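Local coordinates for adenylyltransferase and sulfurtransferase uba4 (Chaetomium thermophilum, PDB 6YUB), which probably activates a ubiquitin-like sulfur carrier by adenylation and passes sulfur to it, serving tRNA wobble-uridine thiolation and molybdenum cofactor biosynthesis, at residues A54-D65 and I100-F111; A42-Q51 and L74-T82. One frame throughout, in Å; residues are numbered along the deposited sequence.

Contact 1. Residues A54-D65 and I100-F111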
ATOM      1  N   ALA B  54      14.306  -9.606   9.153  1.00 27.89           N
ATOM      2  CA  ALA B  54      15.744  -9.726   9.390  1.00 32.82           C
ATOM      3  C   ALA B  54      16.297  -8.457  10.029  1.00 29.74           C
ATOM      4  O   ALA B  54      16.959  -8.510  11.074  1.00 34.22           O
ATOM      5  CB  ALA B  54      16.470 -10.030   8.079  1.00 25.65           C
ATOM      6  N   GLY B  55      16.027  -7.301   9.421  1.00 27.39           N
ATOM      7  CA  GLY B  55      16.507  -6.049   9.986  1.00 29.22           C
ATOM      8  C   GLY B  55      16.048  -5.827  11.413  1.00 27.63           C
ATOM      9  O   GLY B  55      16.798  -5.300  12.236  1.00 23.46           O
ATOM     10  N   ALA B  56      14.813  -6.245  11.729  1.00 28.70           N
ATOM     11  CA  ALA B  56      14.239  -6.022  13.052  1.00 32.14           C
ATOM     12  C   ALA B  56      14.816  -6.949  14.113  1.00 31.90           C
ATOM     13  O   ALA B  56      14.655  -6.683  15.310  1.00 27.09           O
ATOM     14  CB  ALA B  56      12.713  -6.201  13.000  1.00 33.80           C
ATOM     15  N   GLY B  57      15.454  -8.041  13.711  1.00 31.50           N
ATOM     16  CA  GLY B  57      16.151  -8.902  14.640  1.00 29.51           C
ATOM     17  C   GLY B  57      15.423 -10.155  15.084  1.00 30.57           C
ATOM     18  O   GLY B  57      15.791 -10.722  16.122  1.00 31.05           O
ATOM     19  N   VAL B  58      14.407 -10.603  14.350  1.00 31.07           N
ATOM     20  CA  VAL B  58      13.775 -11.874  14.687  1.00 35.46           C
ATOM     21  C   VAL B  58      14.850 -12.942  14.776  1.00 32.44           C
ATOM     22  O   VAL B  58      15.657 -13.105  13.859  1.00 31.10           O
ATOM     23  CB  VAL B  58      12.684 -12.220  13.652  1.00 36.02           C
ATOM     24  CG1 VAL B  58      12.183 -13.640  13.862  1.00 37.31           C
ATOM     25  CG2 VAL B  58      11.533 -11.232  13.766  1.00 32.97           C
ATOM     26  N   GLY B  59      14.881 -13.653  15.905  1.00 27.89           N
ATOM     27  CA  GLY B  59      16.016 -14.500  16.204  1.00 33.16           C
ATOM     28  C   GLY B  59      16.181 -15.677  15.262  1.00 33.64           C
ATOM     29  O   GLY B  59      17.310 -16.104  14.995  1.00 25.89           O
ATOM     30  N   THR B  60      15.078 -16.224  14.759  1.00 28.09           N
ATOM     31  CA  THR B  60      15.133 -17.400  13.897  1.00 30.37           C
ATOM     32  C   THR B  60      14.135 -17.229  12.765  1.00 31.57           C
ATOM     33  O   THR B  60      12.932 -17.086  13.013  1.00 33.01           O
ATOM     34  CB  THR B  60      14.835 -18.683  14.679  1.00 35.67           C
ATOM     35  OG1 THR B  60      15.608 -18.703  15.884  1.00 40.44           O
ATOM     36  CG2 THR B  60      15.180 -19.912  13.835  1.00 34.17           C
ATOM     37  N   ILE B  61      14.629 -17.275  11.533  1.00 26.08           N
ATOM     38  CA  ILE B  61      13.821 -17.050  10.338  1.00 30.74           C
ATOM     39  C   ILE B  61      13.987 -18.260   9.427  1.00 26.51           C
ATOM     40  O   ILE B  61      15.082 -18.518   8.908  1.00 28.94           O
ATOM     41  CB  ILE B  61      14.215 -15.761   9.615  1.00 27.87           C
ATOM     42  CG1 ILE B  61      13.921 -14.547  10.499  1.00 28.37           C
ATOM     43  CG2 ILE B  61      13.480 -15.646   8.285  1.00 26.08           C
ATOM     44  CD1 ILE B  61      14.563 -13.268  10.018  1.00 32.26           C
ATOM     45  N   GLY B  62      12.902 -18.993   9.214  1.00 32.62           N
ATOM     46  CA  GLY B  62      12.880 -20.086   8.263  1.00 34.54           C
ATOM     47  C   GLY B  62      12.303 -19.626   6.937  1.00 34.77           C
ATOM     48  O   GLY B  62      11.427 -18.761   6.890  1.00 32.33           O
ATOM     49  N   ILE B  63      12.812 -20.208   5.855  1.00 28.61           N
ATOM     50  CA  ILE B  63      12.390 -19.860   4.504  1.00 33.60           C
ATOM     51  C   ILE B  63      12.215 -21.148   3.713  1.00 39.43           C
ATOM     52  O   ILE B  63      13.123 -21.987   3.669  1.00 36.78           O
ATOM     53  CB  ILE B  63      13.398 -18.932   3.801  1.00 40.00           C
ATOM     54  CG1 ILE B  63      13.529 -17.602   4.555  1.00 43.83           C
ATOM     55  CG2 ILE B  63      12.969 -18.672   2.361  1.00 43.49           C
ATOM     56  CD1 ILE B  63      14.778 -17.489   5.394  1.00 47.94           C
ATOM     57  N   VAL B  64      11.056 -21.299   3.078  1.00 33.93           N
ATOM     58  CA  VAL B  64      10.699 -22.513   2.356  1.00 31.59           C
ATOM     59  C   VAL B  64      10.517 -22.149   0.888  1.00 32.09           C
ATOM     60  O   VAL B  64       9.675 -21.306   0.555  1.00 33.57           O
ATOM     61  CB  VAL B  64       9.417 -23.152   2.918  1.00 31.66           C
ATOM     62  CG1 VAL B  64       9.149 -24.496   2.251  1.00 31.89           C
ATOM     63  CG2 VAL B  64       9.513 -23.311   4.431  1.00 30.70           C
ATOM     64  N   ASP B  65      11.298 -22.785   0.017  1.00 30.48           N
ATOM     65  CA  ASP B  65      11.144 -22.612  -1.420  1.00 31.44           C
ATOM     66  C   ASP B  65      12.077 -23.580  -2.136  1.00 41.04           C
ATOM     67  O   ASP B  65      13.221 -23.778  -1.709  1.00 36.98           O
ATOM     68  CB  ASP B  65      11.449 -21.171  -1.840  1.00 34.58           C
ATOM     69  CG  ASP B  65      10.689 -20.755  -3.085  1.00 40.11           C
ATOM     70  OD1 ASP B  65      10.668 -21.537  -4.060  1.00 39.61           O
ATOM     71  OD2 ASP B  65      10.096 -19.651  -3.078  1.00 40.30           O
ATOM     72  N   ILE B 100      21.879  -7.754   5.444  1.00 31.07           N
ATOM     73  CA  ILE B 100      21.122  -6.809   6.255  1.00 25.25           C
ATOM     74  C   ILE B 100      21.467  -6.978   7.729  1.00 28.15           C
ATOM     75  O   ILE B 100      21.670  -5.997   8.459  1.00 25.08           O
ATOM     76  CB  ILE B 100      19.612  -6.994   6.016  1.00 34.41           C
ATOM     77  CG1 ILE B 100      19.250  -6.623   4.577  1.00 31.87           C
ATOM     78  CG2 ILE B 100      18.804  -6.169   7.023  1.00 26.89           C
ATOM     79  CD1 ILE B 100      17.817  -6.958   4.212  1.00 30.79           C
ATOM     80  N   ASN B 101      21.520  -8.224   8.190  1.00 25.98           N
ATOM     81  CA  ASN B 101      21.692  -8.525   9.603  1.00 29.73           C
ATOM     82  C   ASN B 101      22.197  -9.955   9.759  1.00 33.11           C
ATOM     83  O   ASN B 101      21.440 -10.909   9.529  1.00 24.86           O
ATOM     84  CB  ASN B 101      20.368  -8.342  10.347  1.00 35.09           C
ATOM     85  CG  ASN B 101      20.535  -8.369  11.846  1.00 33.82           C
ATOM     86  OD1 ASN B 101      21.617  -8.673  12.359  1.00 31.10           O
ATOM     87  ND2 ASN B 101      19.461  -8.056  12.565  1.00 30.57           N
ATOM     88  N   PRO B 102      23.465 -10.150  10.126  1.00 32.10           N
ATOM     89  CA  PRO B 102      23.999 -11.510  10.287  1.00 29.80           C
ATOM     90  C   PRO B 102      23.758 -12.140  11.651  1.00 33.07           C
ATOM     91  O   PRO B 102      24.229 -13.258  11.878  1.00 36.01           O
ATOM     92  CB  PRO B 102      25.507 -11.303  10.052  1.00 33.62           C
ATOM     93  CG  PRO B 102      25.768  -9.923  10.591  1.00 31.64           C
ATOM     94  CD  PRO B 102      24.514  -9.118  10.292  1.00 33.07           C
ATOM     95  N   LEU B 103      23.053 -11.473  12.555  1.00 29.99           N
ATOM     96  CA  LEU B 103      22.867 -12.003  13.899  1.00 33.58           C
ATOM     97  C   LEU B 103      21.776 -13.073  13.964  1.00 33.22           C
ATOM     98  O   LEU B 103      21.907 -14.029  14.740  1.00 33.61           O
ATOM     99  CB  LEU B 103      22.548 -10.864  14.875  1.00 31.37           C
ATOM    100  CG  LEU B 103      23.605  -9.767  14.971  1.00 33.82           C
ATOM    101  CD1 LEU B 103      23.296  -8.812  16.110  1.00 37.61           C
ATOM    102  CD2 LEU B 103      25.001 -10.356  15.145  1.00 37.29           C
ATOM    103  N   PRO B 104      20.698 -12.967  13.189  1.00 31.98           N
ATOM    104  CA  PRO B 104      19.664 -14.009  13.242  1.00 31.18           C
ATOM    105  C   PRO B 104      20.137 -15.309  12.610  1.00 35.45           C
ATOM    106  O   PRO B 104      21.050 -15.341  11.784  1.00 37.93           O
ATOM    107  CB  PRO B 104      18.495 -13.407  12.447  1.00 27.35           C
ATOM    108  CG  PRO B 104      18.795 -11.954  12.319  1.00 31.58           C
ATOM    109  CD  PRO B 104      20.292 -11.842  12.326  1.00 33.44           C
ATOM    110  N   VAL B 105      19.481 -16.394  13.007  1.00 40.89           N
ATOM    111  CA  VAL B 105      19.708 -17.707  12.410  1.00 35.52           C
ATOM    112  C   VAL B 105      18.708 -17.901  11.278  1.00 40.09           C
ATOM    113  O   VAL B 105      17.497 -17.713  11.464  1.00 34.30           O
ATOM    114  CB  VAL B 105      19.574 -18.822  13.460  1.00 37.26           C
ATOM    115  CG1 VAL B 105      19.718 -20.190  12.804  1.00 37.42           C
ATOM    116  CG2 VAL B 105      20.605 -18.644  14.562  1.00 40.80           C
ATOM    117  N   TYR B 106      19.211 -18.272  10.103  1.00 33.42           N
ATOM    118  CA  TYR B 106      18.379 -18.489   8.923  1.00 35.01           C
ATOM    119  C   TYR B 106      18.338 -19.976   8.609  1.00 31.19           C
ATOM    120  O   TYR B 106      19.381 -20.621   8.522  1.00 33.66           O
ATOM    121  CB  TYR B 106      18.911 -17.692   7.729  1.00 29.97           C
ATOM    122  CG  TYR B 106      18.971 -16.203   7.996  1.00 29.81           C
ATOM    123  CD1 TYR B 106      17.818 -15.428   7.973  1.00 34.93           C
ATOM    124  CD2 TYR B 106      20.175 -15.573   8.282  1.00 32.12           C
ATOM    125  CE1 TYR B 106      17.861 -14.071   8.221  1.00 32.38           C
ATOM    126  CE2 TYR B 106      20.229 -14.211   8.531  1.00 31.76           C
ATOM    127  CZ  TYR B 106      19.064 -13.467   8.502  1.00 32.00           C
ATOM    128  OH  TYR B 106      19.098 -12.108   8.750  1.00 33.30           O
ATOM    129  N   VAL B 107      17.134 -20.515   8.455  1.00 29.03           N
ATOM    130  CA  VAL B 107      16.921 -21.939   8.262  1.00 32.68           C
ATOM    131  C   VAL B 107      16.266 -22.144   6.902  1.00 32.07           C
ATOM    132  O   VAL B 107      15.070 -21.910   6.732  1.00 35.11           O
ATOM    133  CB  VAL B 107      16.057 -22.538   9.390  1.00 35.41           C
ATOM    134  CG1 VAL B 107      15.963 -24.047   9.236  1.00 37.09           C
ATOM    135  CG2 VAL B 107      16.625 -22.165  10.747  1.00 30.37           C
ATOM    136  N   PRO B 108      17.021 -22.587   5.901  1.00 30.73           N
ATOM    137  CA  PRO B 108      16.423 -22.807   4.580  1.00 34.29           C
ATOM    138  C   PRO B 108      15.811 -24.192   4.433  1.00 37.05           C
ATOM    139  O   PRO B 108      16.342 -25.195   4.911  1.00 39.73           O
ATOM    140  CB  PRO B 108      17.619 -22.632   3.635  1.00 34.44           C
ATOM    141  CG  PRO B 108      18.781 -23.136   4.441  1.00 35.31           C
ATOM    142  CD  PRO B 108      18.487 -22.777   5.884  1.00 31.23           C
ATOM    143  N   TYR B 109      14.653 -24.230   3.783  1.00 35.06           N
ATOM    144  CA  TYR B 109      14.025 -25.473   3.342  1.00 33.39           C
ATOM    145  C   TYR B 109      14.114 -25.471   1.818  1.00 38.25           C
ATOM    146  O   TYR B 109      13.325 -24.799   1.143  1.00 34.61           O
ATOM    147  CB  TYR B 109      12.581 -25.581   3.823  1.00 34.99           C
ATOM    148  CG  TYR B 109      12.428 -25.733   5.320  1.00 33.68           C
ATOM    149  CD1 TYR B 109      12.426 -24.618   6.148  1.00 28.88           C
ATOM    150  CD2 TYR B 109      12.274 -26.987   5.907  1.00 27.33           C
ATOM    151  CE1 TYR B 109      12.282 -24.743   7.516  1.00 28.85           C
ATOM    152  CE2 TYR B 109      12.128 -27.122   7.278  1.00 29.50           C
ATOM    153  CZ  TYR B 109      12.131 -25.991   8.077  1.00 31.30           C
ATOM    154  OH  TYR B 109      11.986 -26.108   9.441  1.00 30.68           O
ATOM    155  N   ARG B 110      15.079 -26.202   1.283  1.00 31.25           N
ATOM    156  CA  ARG B 110      15.375 -26.177  -0.156  1.00 36.46           C
ATOM    157  C   ARG B 110      14.496 -27.147  -0.931  1.00 40.58           C
ATOM    158  O   ARG B 110      14.987 -27.988  -1.670  1.00 42.69           O
ATOM    159  CB  ARG B 110      16.845 -26.467  -0.384  1.00 40.18           C
ATOM    160  CG  ARG B 110      17.789 -25.521   0.329  1.00 34.98           C
ATOM    161  CD  ARG B 110      19.270 -25.835   0.042  1.00 39.90           C
ATOM    162  NE  ARG B 110      20.139 -24.771   0.553  1.00 39.75           N
ATOM    163  CZ  ARG B 110      20.640 -24.733   1.785  1.00 34.62           C
ATOM    164  NH1 ARG B 110      20.380 -25.703   2.653  1.00 35.48           N
ATOM    165  NH2 ARG B 110      21.406 -23.719   2.150  1.00 30.53           N
ATOM    166  N   PHE B 111      13.177 -27.038  -0.761  1.00 30.86           N
ATOM    167  CA  PHE B 111      12.243 -27.911  -1.462  1.00 37.23           C
ATOM    168  C   PHE B 111      10.821 -27.404  -1.246  1.00 34.41           C
ATOM    169  O   PHE B 111      10.543 -26.645  -0.311  1.00 29.98           O
ATOM    170  CB  PHE B 111      12.371 -29.368  -0.999  1.00 34.31           C
ATOM    171  CG  PHE B 111      12.441 -29.526   0.494  1.00 37.72           C
ATOM    172  CD1 PHE B 111      11.286 -29.637   1.251  1.00 40.57           C
ATOM    173  CD2 PHE B 111      13.665 -29.572   1.142  1.00 43.55           C
ATOM    174  CE1 PHE B 111      11.350 -29.786   2.624  1.00 39.80           C
ATOM    175  CE2 PHE B 111      13.737 -29.721   2.511  1.00 43.92           C
ATOM    176  CZ  PHE B 111      12.577 -29.827   3.255  1.00 39.87           C
TER
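Ile100 lays CG2 against the backbone of Gly55, 3.8 Å from its CA. Asn101 ND2 donates to Ala54 O at 2.9 Å, tilted from the carbonyl plane; Gly57 N, within the Schellman motif ending helix 46-56, reaches the same oxygen from the opposite face. Because CG stands anti to the backbone N (chi1 -169°), the amide extends to this helix end, where ND2 also bonds Tyr15 OH, while OD1 accepts from Leu103 N in an Asx turn. Replacing Asn101 with alanine would probably deprive Ala54 O of its side-chain donor and Leu103 N of its Asx-turn acceptor. Pro104 CB abuts Val58 O. The axes of strands 60-64 and 105-109, paired in parallel, approach to 4.6 Å at 18°; bonds alternate from Val105 N to Gly59 O (3.0 Å) to Asp65 N to Tyr109 O (3.1 Å). Tyr106 lies alongside, its CE1 3.8 Å from Ile61 CD1, and the ring edge meets Ala54 CB while OH donates to Asn101 O. On the other face, Val64 CG2 approaches Tyr109 CD1 at 3.6 Å. Strand 105-109 is outermost within the chain: 60-64 separates it from 36-40, and helix 89-100 packs on the face bearing Tyr106 and Pro108.

Contact 2. Residues A42-Q51 and L74-T82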
ATOM      1  N   ALA B  42       9.729 -17.623  -1.212  1.00 37.56           N
ATOM      2  CA  ALA B  42      10.841 -16.683  -1.264  1.00 41.48           C
ATOM      3  C   ALA B  42      10.771 -15.791  -2.501  1.00 40.12           C
ATOM      4  O   ALA B  42      11.791 -15.491  -3.126  1.00 37.53           O
ATOM      5  CB  ALA B  42      12.177 -17.425  -1.230  1.00 38.66           C
ATOM      6  N   GLY B  43       9.566 -15.348  -2.857  1.00 29.40           N
ATOM      7  CA  GLY B  43       9.376 -14.525  -4.035  1.00 31.73           C
ATOM      8  C   GLY B  43       8.902 -13.114  -3.737  1.00 32.25           C
ATOM      9  O   GLY B  43       9.427 -12.452  -2.837  1.00 30.07           O
ATOM     10  N   GLY B  44       7.889 -12.651  -4.478  1.00 37.40           N
ATOM     11  CA  GLY B  44       7.466 -11.266  -4.364  1.00 35.04           C
ATOM     12  C   GLY B  44       6.931 -10.920  -2.988  1.00 34.81           C
ATOM     13  O   GLY B  44       7.145  -9.813  -2.484  1.00 32.74           O
ATOM     14  N   LEU B  45       6.204 -11.849  -2.373  1.00 34.35           N
ATOM     15  CA  LEU B  45       5.730 -11.638  -1.013  1.00 37.97           C
ATOM     16  C   LEU B  45       6.824 -11.940   0.006  1.00 34.31           C
ATOM     17  O   LEU B  45       6.988 -11.202   0.984  1.00 33.58           O
ATOM     18  CB  LEU B  45       4.500 -12.507  -0.747  1.00 35.29           C
ATOM     19  CG  LEU B  45       3.213 -12.118  -1.476  1.00 38.30           C
ATOM     20  CD1 LEU B  45       2.194 -13.246  -1.417  1.00 33.57           C
ATOM     21  CD2 LEU B  45       2.629 -10.834  -0.884  1.00 38.58           C
ATOM     22  N   GLY B  46       7.601 -12.997  -0.226  1.00 33.36           N
ATOM     23  CA  GLY B  46       8.559 -13.443   0.768  1.00 32.31           C
ATOM     24  C   GLY B  46       9.772 -12.541   0.913  1.00 29.58           C
ATOM     25  O   GLY B  46      10.320 -12.415   2.012  1.00 29.17           O
ATOM     26  N   CYS B  47      10.219 -11.925  -0.180  1.00 31.02           N
ATOM     27  CA  CYS B  47      11.431 -11.104  -0.106  1.00 36.30           C
ATOM     28  C   CYS B  47      11.251  -9.893   0.798  1.00 33.71           C
ATOM     29  O   CYS B  47      12.072  -9.717   1.721  1.00 28.97           O
ATOM     30  CB  CYS B  47      11.851 -10.670  -1.518  1.00 34.57           C
ATOM     31  SG  CYS B  47      12.591 -11.991  -2.510  1.00 43.82           S
ATOM     32  N   PRO B  48      10.241  -9.038   0.609  1.00 34.53           N
ATOM     33  CA  PRO B  48      10.088  -7.895   1.523  1.00 34.07           C
ATOM     34  C   PRO B  48       9.784  -8.307   2.953  1.00 34.21           C
ATOM     35  O   PRO B  48      10.290  -7.687   3.896  1.00 32.87           O
ATOM     36  CB  PRO B  48       8.934  -7.092   0.894  1.00 32.96           C
ATOM     37  CG  PRO B  48       8.225  -8.060  -0.009  1.00 34.34           C
ATOM     38  CD  PRO B  48       9.289  -8.992  -0.515  1.00 33.23           C
ATOM     39  N   ALA B  49       8.958  -9.334   3.149  1.00 38.08           N
ATOM     40  CA  ALA B  49       8.693  -9.808   4.502  1.00 33.44           C
ATOM     41  C   ALA B  49       9.994 -10.211   5.191  1.00 31.01           C
ATOM     42  O   ALA B  49      10.282  -9.778   6.314  1.00 24.79           O
ATOM     43  CB  ALA B  49       7.710 -10.976   4.465  1.00 31.25           C
ATOM     44  N   ALA B  50      10.803 -11.035   4.520  1.00 29.59           N
ATOM     45  CA  ALA B  50      12.056 -11.483   5.117  1.00 33.56           C
ATOM     46  C   ALA B  50      12.978 -10.310   5.426  1.00 29.70           C
ATOM     47  O   ALA B  50      13.577 -10.253   6.507  1.00 32.08           O
ATOM     48  CB  ALA B  50      12.755 -12.480   4.188  1.00 32.70           C
ATOM     49  N   GLN B  51      13.087  -9.353   4.501  1.00 27.28           N
ATOM     50  CA  GLN B  51      14.016  -8.242   4.688  1.00 32.73           C
ATOM     51  C   GLN B  51      13.743  -7.501   5.991  1.00 27.70           C
ATOM     52  O   GLN B  51      14.668  -7.185   6.745  1.00 24.40           O
ATOM     53  CB  GLN B  51      13.933  -7.280   3.500  1.00 33.97           C
ATOM     54  CG  GLN B  51      14.666  -7.762   2.252  1.00 35.87           C
ATOM     55  CD  GLN B  51      14.566  -6.774   1.103  1.00 38.27           C
ATOM     56  OE1 GLN B  51      15.539  -6.098   0.762  1.00 38.75           O
ATOM     57  NE2 GLN B  51      13.386  -6.679   0.505  1.00 34.39           N
ATOM     58  N   LEU B  74      12.776 -10.428 -11.241  1.00 40.66           N
ATOM     59  CA  LEU B  74      13.549  -9.511 -10.413  1.00 44.67           C
ATOM     60  C   LEU B  74      12.804  -8.205 -10.168  1.00 39.07           C
ATOM     61  O   LEU B  74      13.006  -7.569  -9.130  1.00 35.07           O
ATOM     62  CB  LEU B  74      14.906  -9.241 -11.064  1.00 41.39           C
ATOM     63  CG  LEU B  74      15.865 -10.432 -11.081  1.00 41.47           C
ATOM     64  CD1 LEU B  74      17.103 -10.122 -11.914  1.00 39.46           C
ATOM     65  CD2 LEU B  74      16.259 -10.823  -9.664  1.00 40.93           C
ATOM     66  N   HIS B  75      11.932  -7.800 -11.096  1.00 42.43           N
ATOM     67  CA  HIS B  75      11.200  -6.551 -10.931  1.00 43.19           C
ATOM     68  C   HIS B  75      10.338  -6.554  -9.677  1.00 40.28           C
ATOM     69  O   HIS B  75      10.019  -5.479  -9.158  1.00 46.64           O
ATOM     70  CB  HIS B  75      10.333  -6.282 -12.160  1.00 42.63           C
ATOM     71  CG  HIS B  75       9.145  -7.184 -12.271  1.00 50.12           C
ATOM     72  ND1 HIS B  75       7.854  -6.744 -12.065  1.00 46.90           N
ATOM     73  CD2 HIS B  75       9.050  -8.502 -12.566  1.00 48.37           C
ATOM     74  CE1 HIS B  75       7.017  -7.752 -12.231  1.00 49.03           C
ATOM     75  NE2 HIS B  75       7.716  -8.829 -12.535  1.00 46.76           N
ATOM     76  N   ARG B  76       9.951  -7.736  -9.187  0.52 46.78           N
ATOM     77  CA  ARG B  76       9.151  -7.867  -7.979  0.52 47.16           C
ATOM     78  C   ARG B  76       9.870  -8.579  -6.841  0.52 45.79           C
ATOM     79  O   ARG B  76       9.498  -8.378  -5.680  0.52 46.01           O
ATOM     80  CB  ARG B  76       7.845  -8.623  -8.280  0.52 46.42           C
ATOM     81  CG  ARG B  76       8.043 -10.081  -8.681  0.52 45.10           C
ATOM     82  CD  ARG B  76       6.714 -10.817  -8.899  0.52 44.17           C
ATOM     83  NE  ARG B  76       6.838 -12.238  -8.567  0.52 43.72           N
ATOM     84  CZ  ARG B  76       6.234 -12.833  -7.539  0.52 41.08           C
ATOM     85  NH1 ARG B  76       5.428 -12.150  -6.736  0.52 43.19           N
ATOM     86  NH2 ARG B  76       6.423 -14.126  -7.323  0.52 39.44           N
ATOM     87  N   GLN B  77      10.875  -9.402  -7.136  1.00 36.54           N
ATOM     88  CA  GLN B  77      11.636 -10.116  -6.110  1.00 34.23           C
ATOM     89  C   GLN B  77      12.980  -9.413  -5.909  1.00 37.13           C
ATOM     90  O   GLN B  77      14.042  -9.892  -6.308  1.00 37.61           O
ATOM     91  CB  GLN B  77      11.809 -11.578  -6.507  1.00 28.73           C
ATOM     92  CG  GLN B  77      10.515 -12.233  -6.971  1.00 36.84           C
ATOM     93  CD  GLN B  77      10.658 -13.722  -7.240  1.00 38.80           C
ATOM     94  OE1 GLN B  77      11.764 -14.267  -7.250  1.00 34.28           O
ATOM     95  NE2 GLN B  77       9.529 -14.389  -7.457  1.00 34.22           N
ATOM     96  N   VAL B  78      12.904  -8.246  -5.264  1.00 35.91           N
ATOM     97  CA  VAL B  78      14.039  -7.326  -5.217  1.00 40.91           C
ATOM     98  C   VAL B  78      15.121  -7.731  -4.232  1.00 34.08           C
ATOM     99  O   VAL B  78      16.168  -7.078  -4.179  1.00 34.77           O
ATOM    100  CB  VAL B  78      13.553  -5.903  -4.882  1.00 45.21           C
ATOM    101  CG1 VAL B  78      12.537  -5.432  -5.916  1.00 47.76           C
ATOM    102  CG2 VAL B  78      12.954  -5.848  -3.481  1.00 46.21           C
ATOM    103  N   ALA B  79      14.907  -8.790  -3.453  1.00 38.25           N
ATOM    104  CA  ALA B  79      15.967  -9.307  -2.598  1.00 38.83           C
ATOM    105  C   ALA B  79      16.948 -10.194  -3.354  1.00 38.12           C
ATOM    106  O   ALA B  79      17.966 -10.600  -2.780  1.00 35.97           O
ATOM    107  CB  ALA B  79      15.371 -10.091  -1.424  1.00 41.38           C
ATOM    108  N   HIS B  80      16.675 -10.494  -4.619  1.00 40.60           N
ATOM    109  CA  HIS B  80      17.540 -11.326  -5.439  1.00 41.28           C
ATOM    110  C   HIS B  80      18.455 -10.451  -6.292  1.00 41.70           C
ATOM    111  O   HIS B  80      18.271  -9.234  -6.410  1.00 36.57           O
ATOM    112  CB  HIS B  80      16.708 -12.258  -6.321  1.00 35.22           C
ATOM    113  CG  HIS B  80      15.868 -13.230  -5.549  1.00 39.99           C
ATOM    114  ND1 HIS B  80      16.349 -13.929  -4.462  1.00 37.05           N
ATOM    115  CD2 HIS B  80      14.578 -13.615  -5.703  1.00 36.97           C
ATOM    116  CE1 HIS B  80      15.391 -14.702  -3.980  1.00 39.29           C
ATOM    117  NE2 HIS B  80      14.307 -14.530  -4.715  1.00 38.17           N
ATOM    118  N   ALA B  81      19.456 -11.090  -6.889  1.00 40.29           N
ATOM    119  CA  ALA B  81      20.454 -10.402  -7.694  1.00 40.09           C
ATOM    120  C   ALA B  81      20.523 -11.035  -9.074  1.00 38.23           C
ATOM    121  O   ALA B  81      20.186 -12.210  -9.252  1.00 37.90           O
ATOM    122  CB  ALA B  81      21.837 -10.444  -7.033  1.00 39.84           C
ATOM    123  N   THR B  82      20.956 -10.237 -10.052  1.00 32.82           N
ATOM    124  CA  THR B  82      21.090 -10.740 -11.414  1.00 37.99           C
ATOM    125  C   THR B  82      22.154 -11.831 -11.495  1.00 35.92           C
ATOM    126  O   THR B  82      22.000 -12.804 -12.239  1.00 34.88           O
ATOM    127  CB  THR B  82      21.427  -9.591 -12.366  1.00 35.46           C
ATOM    128  OG1 THR B  82      20.373  -8.623 -12.335  1.00 40.14           O
ATOM    129  CG2 THR B  82      21.601 -10.102 -13.795  1.00 39.48           C
TER
HETATM  130  O   HOH W   1       7.984  -7.431  -3.736  1.00 43.48           O
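Cys47 SG sits over one face of the His80 imidazole, 4.1 Å from the ring centroid and 26° off its normal, and also touches Ala79 CB at 3.5 Å. At the edge of the same ring NE2 donates to Ala42 O (3.1 Å), almost in line with the carbonyl bond although the N-H angle is only 146°. One ring thus touches both the glycine-rich turn, through NE2, and Cys47 near the start of the helix, through its face. Nearby, in the modelled conformer, one of two deposited, the Arg76 guanidinium lies with a face over Gly44, a placement that remains tentative. Gln77, extended beyond CG, runs beside the turn with NE2 3.4 Å from Gly43 CA. A water donates to both Gly44 O and Arg76 O, at 2.8 and 2.6 Å, joining the backbones. Farther out, Ser92 holds His80 ND1, His96 binds Gln51 OE1, and a type I turn from Gln77 to His80 sets Ala79 toward the helix. The strand-turn-helix with Gly41, Gly43 and Gly46 fits the Rossmann-type GxGxxG pattern. Gly44 and Arg76 are predicted ATP ligands, consistent with the nucleotide pocket of a HesA/MoeB/ThiF-family adenylyltransferase domain.

How the contacts relate
The centres of contacts 1 and 2 lie 14 Å apart, and both draw on helix 46-56: contact 2 uses its start and contact 1 its end. Along the chain the segments alternate, 42-51, 54-65, 74-82, then 100-111, so the two long-range pairings cross. They also touch directly. Asp65 OD2 lies 2.8 Å from Ala42 N, a probable hydrogen bond; Ile63 CG2 packs on Ala42 CB, and Ile100 CD1 on Gln51 CG. Contact 1 joins edge strand 105-109 of the ThiF-family sheet to its neighbour 60-64, while contact 2 lies beyond their C-terminal ends, where Asp65, Gly44 and Arg76 belong to one predicted ATP site.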